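Local coordinates for protein putative TetR-family transcriptional regulator (Rhodococcus sp., PDB 2G3B) that probably acts as a TetR-family transcriptional repressor, binding regulatory DNA through a predicted helix-turn-helix motif, at residues 85-90 with 157-162. Numbering follows the deposited sequence.
Sequences LGEIQD and ALVEGL
E87 meets V159 through its aliphatic part: CG1 of V159 lies 3.5 Å from CB of E87 and 3.7 Å from CG of E87, the two side chains crossing at about a right angle. With CG1 anti to the backbone N (chi1 167°), that methyl, and not CG2, is the branch of V159 that meets E87. Beyond the bend of E87 at chi2 (-67°), its carboxylate carbon CD stands farther off, 4.5 Å from CG1 of V159; OE2 forms a salt bridge with R66, and OE1 is hydrogen-bonded to a bound glycerol, probably from the crystallisation liquor. W125 of helix 115-139 touches both E87 and V159. The next residue, I88, is buried and sends CD1 to within 4.0 Å of CB of L162, one helical turn on from V159; these side chains also cross nearly perpendicularly. CD1 of I88 passes 4.3 Å from the carbonyl O of V159, which accepts a hydrogen bond from S163. S163 and W166, farther along helix 148-167, also touch I88. Within segment 85-90, NE2 of Q89 donates an almost straight hydrogen bond to O of G86 (2.9 Å, 176° at the hydrogen), tying the Q89 side chain back to the backbone three residues earlier. Within the all-helical C-terminal region of this TetR-type chain, the contact joins E87 and I88, in the chain that follows helix 76-86, to helix 148-167, where L162 also packs on A157 of the second subunit. The side chains meet carbon to carbon, so the direct contribution is van der Waals and hydrophobic, shared with W125 and W166, while R66 probably offsets the charge of E87 beside this apolar contact.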
loop_
_atom_site.group_PDB
_atom_site.type_symbol
_atom_site.label_atom_id
_atom_site.label_comp_id
_atom_site.label_asym_id
_atom_site.label_seq_id
_atom_site.Cartn_x
_atom_site.Cartn_y
_atom_site.Cartn_z
ATOM N N LEU A 85 -3.486 7.365 -13.782
ATOM C CA LEU A 85 -3.347 6.118 -14.574
ATOM C C LEU A 85 -1.896 5.827 -14.951
ATOM O O LEU A 85 -1.519 4.661 -15.113
ATOM C CB LEU A 85 -4.268 6.139 -15.853
ATOM C CG LEU A 85 -5.653 5.436 -15.703
ATOM C CD1 LEU A 85 -6.458 6.201 -14.677
ATOM C CD2 LEU A 85 -6.425 5.408 -17.037
ATOM N N GLY A 86 -1.098 6.883 -15.136
ATOM C CA GLY A 86 0.326 6.741 -15.481
ATOM C C GLY A 86 1.141 5.901 -14.490
ATOM O O GLY A 86 2.203 5.370 -14.852
ATOM N N GLU A 87 0.636 5.773 -13.262
ATOM C CA GLU A 87 1.280 5.004 -12.162
ATOM C C GLU A 87 1.211 3.487 -12.312
ATOM O O GLU A 87 2.003 2.710 -11.709
ATOM C CB GLU A 87 0.569 5.383 -10.837
ATOM C CG GLU A 87 0.589 6.869 -10.480
ATOM C CD GLU A 87 2.016 7.379 -10.151
ATOM O OE1 GLU A 87 2.889 6.577 -9.794
ATOM O OE2 GLU A 87 2.247 8.589 -10.253
ATOM N N ILE A 88 0.228 3.048 -13.085
ATOM C CA ILE A 88 -0.058 1.625 -13.246
ATOM C C ILE A 88 -0.166 1.284 -14.719
ATOM O O ILE A 88 -1.186 1.513 -15.341
ATOM C CB ILE A 88 -1.271 1.121 -12.405
ATOM C CG1 ILE A 88 -1.037 1.384 -10.904
ATOM C CG2 ILE A 88 -1.574 -0.391 -12.718
ATOM C CD1 ILE A 88 -2.284 1.150 -10.034
ATOM N N GLN A 89 0.934 0.721 -15.251
ATOM C CA GLN A 89 1.126 0.442 -16.685
ATOM C C GLN A 89 2.058 -0.721 -16.806
ATOM O O GLN A 89 2.962 -0.864 -15.989
ATOM C CB GLN A 89 1.802 1.616 -17.470
ATOM C CG GLN A 89 1.185 2.973 -17.279
ATOM C CD GLN A 89 1.758 4.011 -18.258
ATOM O OE1 GLN A 89 1.725 3.813 -19.478
ATOM N NE2 GLN A 89 2.313 5.093 -17.723
ATOM N N ASP A 90 1.811 -1.572 -17.796
ATOM C CA ASP A 90 2.679 -2.710 -18.118
ATOM C C ASP A 90 3.837 -2.211 -18.987
ATOM O O ASP A 90 3.902 -2.526 -20.200
ATOM C CB ASP A 90 1.907 -3.757 -18.939
ATOM C CG ASP A 90 0.801 -4.438 -18.155
ATOM O OD1 ASP A 90 0.918 -4.547 -16.912
ATOM O OD2 ASP A 90 -0.224 -4.853 -18.785
ATOM N N ALA A 157 -2.975 7.615 -2.049
ATOM C CA ALA A 157 -3.024 6.415 -1.199
ATOM C C ALA A 157 -3.738 5.245 -1.911
ATOM O O ALA A 157 -3.325 4.074 -1.796
ATOM C CB ALA A 157 -3.685 6.717 0.173
ATOM N N LEU A 158 -4.818 5.553 -2.625
ATOM C CA LEU A 158 -5.526 4.571 -3.484
ATOM C C LEU A 158 -4.602 3.959 -4.558
ATOM O O LEU A 158 -4.547 2.743 -4.740
ATOM C CB LEU A 158 -6.793 5.194 -4.151
ATOM C CG LEU A 158 -7.495 4.303 -5.193
ATOM C CD1 LEU A 158 -8.044 2.954 -4.494
ATOM C CD2 LEU A 158 -8.601 5.046 -5.991
ATOM N N VAL A 159 -3.814 4.790 -5.212
ATOM C CA VAL A 159 -2.801 4.253 -6.170
ATOM C C VAL A 159 -1.825 3.272 -5.471
ATOM O O VAL A 159 -1.544 2.203 -5.983
ATOM C CB VAL A 159 -1.990 5.430 -6.839
ATOM C CG1 VAL A 159 -0.707 4.918 -7.600
ATOM C CG2 VAL A 159 -2.944 6.280 -7.753
ATOM N N GLU A 160 -1.326 3.633 -4.279
ATOM C CA GLU A 160 -0.411 2.744 -3.578
ATOM C C GLU A 160 -1.082 1.414 -3.172
ATOM O O GLU A 160 -0.494 0.364 -3.292
ATOM C CB GLU A 160 0.115 3.471 -2.311
ATOM C CG GLU A 160 1.225 4.512 -2.651
ATOM C CD GLU A 160 1.987 4.933 -1.385
ATOM O OE1 GLU A 160 2.462 4.048 -0.627
ATOM O OE2 GLU A 160 2.112 6.133 -1.130
ATOM N N GLY A 161 -2.306 1.487 -2.670
ATOM C CA GLY A 161 -3.037 0.257 -2.300
ATOM C C GLY A 161 -3.329 -0.623 -3.509
ATOM O O GLY A 161 -3.162 -1.863 -3.426
ATOM N N LEU A 162 -3.784 -0.019 -4.608
ATOM C CA LEU A 162 -4.007 -0.806 -5.820
ATOM C C LEU A 162 -2.713 -1.394 -6.326
ATOM O O LEU A 162 -2.710 -2.536 -6.768
ATOM C CB LEU A 162 -4.617 0.046 -6.937
ATOM C CG LEU A 162 -6.099 0.424 -6.671
ATOM C CD1 LEU A 162 -6.571 1.485 -7.653
ATOM C CD2 LEU A 162 -6.998 -0.821 -6.764
#